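DNA protection during starvation protein (Agrobacterium tumefaciens, PDB 1O9R) oxidises and stores intracellular iron inside a hollow twelve-subunit shell, protecting DNA from hydroxyl-radical damage without binding it. Local coordinates at residues 69-72 with 73-77; 131-134 with 135-138. All coordinates share one frame; numbering follows the deposited sequence.

Contact 1: residues 69-72 with 73-77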
loop_
_atom_site.group_PDB
_atom_site.type_symbol
_atom_site.label_atom_id
_atom_site.label_comp_id
_atom_site.label_asym_id
_atom_site.label_seq_id
_atom_site.Cartn_x
_atom_site.Cartn_y
_atom_site.Cartn_z
ATOM N N ILE A 69 -14.748 15.137 19.396
ATOM C CA ILE A 69 -15.528 15.908 20.398
ATOM C C ILE A 69 -15.455 17.373 20.086
ATOM O O ILE A 69 -16.534 18.044 20.113
ATOM C CB ILE A 69 -14.931 15.538 21.784
ATOM C CG1 ILE A 69 -15.376 14.131 22.182
ATOM C CG2 ILE A 69 -15.330 16.545 22.861
ATOM C CD1 ILE A 69 -14.580 13.516 23.367
ATOM N N ALA A 70 -14.283 17.941 19.785
ATOM C CA ALA A 70 -14.192 19.354 19.488
ATOM C C ALA A 70 -15.007 19.727 18.266
ATOM O O ALA A 70 -15.630 20.790 18.221
ATOM C CB ALA A 70 -12.704 19.696 19.283
ATOM N N GLU A 71 -14.881 18.897 17.205
ATOM C CA GLU A 71 -15.653 19.212 15.986
ATOM C C GLU A 71 -17.155 19.202 16.294
ATOM O O GLU A 71 -17.848 20.028 15.646
ATOM C CB GLU A 71 -15.350 18.176 14.893
ATOM C CG GLU A 71 -13.903 18.148 14.384
ATOM C CD GLU A 71 -13.753 17.014 13.338
ATOM O OE1 GLU A 71 -14.595 16.125 13.165
ATOM O OE2 GLU A 71 -12.612 16.937 12.852
ATOM N N ARG A 72 -17.609 18.336 17.175
ATOM C CA ARG A 72 -19.066 18.344 17.484
ATOM C C ARG A 72 -19.455 19.629 18.158
ATOM O O ARG A 72 -20.584 20.057 17.838
ATOM C CB ARG A 72 -19.360 17.110 18.350
ATOM C CG ARG A 72 -20.859 16.875 18.570
ATOM C CD ARG A 72 -21.590 16.722 17.194
ATOM N NE ARG A 72 -22.991 16.385 17.539
ATOM C CZ ARG A 72 -23.936 16.444 16.585
ATOM N NH1 ARG A 72 -23.662 16.779 15.340
ATOM N NH2 ARG A 72 -25.210 16.104 16.911
ATOM N N VAL A 73 -18.619 20.186 19.048
ATOM C CA VAL A 73 -18.982 21.483 19.633
ATOM C C VAL A 73 -19.256 22.451 18.518
ATOM O O VAL A 73 -20.241 23.263 18.548
ATOM C CB VAL A 73 -17.786 21.970 20.468
ATOM C CG1 VAL A 73 -18.020 23.453 20.848
ATOM C CG2 VAL A 73 -17.565 21.101 21.691
ATOM N N VAL A 74 -18.369 22.565 17.532
ATOM C CA VAL A 74 -18.527 23.588 16.495
ATOM C C VAL A 74 -19.695 23.311 15.582
ATOM O O VAL A 74 -20.359 24.246 15.111
ATOM C CB VAL A 74 -17.194 23.764 15.718
ATOM C CG1 VAL A 74 -16.120 24.207 16.766
ATOM C CG2 VAL A 74 -16.543 22.607 15.055
ATOM N N GLN A 75 -19.954 22.033 15.305
ATOM C CA GLN A 75 -21.118 21.664 14.515
ATOM C C GLN A 75 -22.388 22.216 15.169
ATOM O O GLN A 75 -23.321 22.534 14.420
ATOM C CB GLN A 75 -21.253 20.136 14.414
ATOM C CG GLN A 75 -20.195 19.549 13.457
ATOM C CD GLN A 75 -20.019 18.075 13.700
ATOM O OE1 GLN A 75 -20.935 17.342 14.015
ATOM N NE2 GLN A 75 -18.758 17.599 13.638
ATOM N N LEU A 76 -22.449 22.235 16.477
ATOM C CA LEU A 76 -23.641 22.717 17.206
ATOM C C LEU A 76 -23.592 24.219 17.352
ATOM O O LEU A 76 -24.501 24.684 18.097
ATOM C CB LEU A 76 -23.780 21.929 18.488
ATOM C CG LEU A 76 -23.956 20.414 18.321
ATOM C CD1 LEU A 76 -24.053 19.777 19.703
ATOM C CD2 LEU A 76 -25.176 20.095 17.462
ATOM N N GLY A 77 -22.668 24.952 16.772
ATOM C CA GLY A 77 -22.680 26.419 16.850
ATOM C C GLY A 77 -21.810 26.921 17.985
ATOM O O GLY A 77 -21.859 28.140 18.234
#

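Contact 2: residues 131-134 with 135-138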
loop_
_atom_site.group_PDB
_atom_site.type_symbol
_atom_site.label_atom_id
_atom_site.label_comp_id
_atom_site.label_asym_id
_atom_site.label_seq_id
_atom_site.Cartn_x
_atom_site.Cartn_y
_atom_site.Cartn_z
ATOM N N ALA A 131 -30.294 14.584 26.807
ATOM C CA ALA A 131 -30.537 15.872 26.145
ATOM C C ALA A 131 -31.185 15.669 24.784
ATOM O O ALA A 131 -31.595 16.700 24.191
ATOM C CB ALA A 131 -29.242 16.673 26.025
ATOM N N GLY A 132 -31.386 14.469 24.259
ATOM C CA GLY A 132 -32.035 14.289 22.980
ATOM C C GLY A 132 -31.062 14.367 21.808
ATOM O O GLY A 132 -31.454 14.638 20.673
ATOM N N ASP A 133 -29.787 14.045 22.081
ATOM C CA ASP A 133 -28.766 14.141 21.005
ATOM C C ASP A 133 -28.072 12.799 20.834
ATOM O O ASP A 133 -26.899 12.591 21.315
ATOM C CB ASP A 133 -27.800 15.268 21.358
ATOM C CG ASP A 133 -26.776 15.552 20.258
ATOM O OD1 ASP A 133 -26.815 14.834 19.232
ATOM O OD2 ASP A 133 -25.974 16.491 20.468
ATOM N N PRO A 134 -28.663 11.823 20.212
ATOM C CA PRO A 134 -28.025 10.527 20.020
ATOM C C PRO A 134 -26.808 10.638 19.114
ATOM O O PRO A 134 -25.951 9.733 19.248
ATOM C CB PRO A 134 -29.104 9.625 19.419
ATOM C CG PRO A 134 -30.263 10.473 19.165
ATOM C CD PRO A 134 -30.059 11.847 19.700
ATOM N N THR A 135 -26.671 11.607 18.238
ATOM C CA THR A 135 -25.476 11.739 17.407
ATOM C C THR A 135 -24.260 12.019 18.269
ATOM O O THR A 135 -23.196 11.382 18.200
ATOM C CB THR A 135 -25.673 12.774 16.323
ATOM O OG1 THR A 135 -26.762 12.239 15.518
ATOM C CG2 THR A 135 -24.441 12.991 15.468
ATOM N N THR A 136 -24.400 12.959 19.212
ATOM C CA THR A 136 -23.327 13.265 20.123
ATOM C C THR A 136 -23.134 12.080 21.065
ATOM O O THR A 136 -22.013 11.692 21.387
ATOM C CB THR A 136 -23.649 14.485 21.012
ATOM O OG1 THR A 136 -23.683 15.582 20.136
ATOM C CG2 THR A 136 -22.572 14.617 22.115
ATOM N N ALA A 137 -24.202 11.405 21.518
ATOM C CA ALA A 137 -24.012 10.249 22.391
ATOM C C ALA A 137 -23.199 9.168 21.654
ATOM O O ALA A 137 -22.409 8.503 22.324
ATOM C CB ALA A 137 -25.369 9.676 22.873
ATOM N N ASP A 138 -23.373 9.021 20.343
ATOM C CA ASP A 138 -22.587 8.013 19.625
ATOM C C ASP A 138 -21.117 8.384 19.579
ATOM O O ASP A 138 -20.274 7.468 19.674
ATOM C CB ASP A 138 -23.168 7.986 18.199
ATOM C CG ASP A 138 -22.523 6.855 17.378
ATOM O OD1 ASP A 138 -21.758 7.159 16.438
ATOM O OD2 ASP A 138 -22.787 5.696 17.711
#

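Contact 1: residues 69-72 with 73-77
Arg72 reaches forward along the last turn of helix 48-75 to Gln75 and Leu76, where this helix of the ferritin-like four-helix bundle ends in a Schellman motif with Gly77, at positive phi, as its C-prime residue. The arginine CB stays close to the backbone beside Val73 N. CG lies anti to the Arg72 nitrogen (chi1 -171°), and a bend at chi2 then swings the chain toward the helix end. Arg72 CD passes 3.3 Å from Gln75 OE1, the nearest atom it meets in 73-77. NE runs past Leu76 CD1 on its way to a hydrogen bond with Thr136 OG1. Farther out, Arg72 NH1 donates to Gln75 OE1 at 3.1 Å with an N-H...O angle of 165°. This bond lies in both the amide carbonyl plane and the guanidinium plane, although those two planes are turned 68° against each other. Leu76 CD2 approaches quite differently, over the centre of one guanidinium face and 4.0 Å from Arg72 CZ. Further polar ties help fix the group's rotation: NH2 pairs with Asp133, and NH1 forms a salt bridge to Asp148 of a second subunit. The preceding residue, Glu71, binds the ferroxidase iron through its carboxylate, and its OE1 also pairs with Lys149 of the second subunit. Glu71 CB touches the opposite end of the Gln75 amide, at NE2, 3.7 Å off. The glutamate that binds iron and the arginine that ties the helix end to its neighbours are thus adjacent residues, both packed against the one glutamine. The i to i+4 ladder runs out with Leu76 N bonded to Arg72 O; Gly77 N then turns to Val74 O, the i to i+3 bond of the Schellman motif, at 2.9 Å.

Contact 2: residues 131-134 with 135-138
Asp133 and Thr136 meet at the start of helix 134-156, where Asp133 is the N-cap. Asp133 OD1 accepts the Thr136 N-H at 3.1 Å and 167°, a nearly straight bond, but the nitrogen stands well above the carboxylate plane, 64° out of it. The other oxygen, Asp133 OD2, receives the Thr136 OG1 hydroxyl at 2.5 Å, so short that the exact length should be treated with caution. Both bonds depend on the aspartate's first torsion: with CG anti to the backbone N (chi1 -175°), the carboxylate swings forward over the first helical turn, toward Thr136 N and OG1. Thr136 holds OG1 on the side of its own backbone nitrogen, which brings the hydroxyl and the N-H to the same aspartate. Behind this pair the backbone begins its regular pattern, with Ala137 N bonded to Asp133 O at 3.0 Å and Asp138 N to Pro134 O at 2.9 Å. Upstream, Gly132 has positive phi and closes a Schellman motif after helix 103-130.

In the next shell, the Arg72 guanidinium approaches from helix 48-75, while Val18 packs on both Asp133 and Thr136. Outward, Thr135 OG1 bonds Ser144 of a second subunit and Asp138 pairs with Arg145 of that subunit.

A backbone N-H at a helix start, a hydroxyl and a guanidinium thus all converge on one buried carboxylate, an environment that would probably stabilise its negative charge and lower its pKa.

In the fold
From the N terminus, the chain passes through helix 12-42 and reaches contact 1 at the end of helix 48-75. It then runs through helices 84-90 and 103-130 to contact 2, which bridges the turn into helix 134-156. Both contacts are local, so they follow in series, without nesting or crossing, and neither closes a long loop. Their centres nevertheless lie only about 12 Å apart, and they touch directly through the arginine bridge and through Leu76 CD1, which packs against Asp133 OD2. The end of one bundle helix is thereby tied to the beginning of another, beside helix 12-42, and both contacts also face the second subunit.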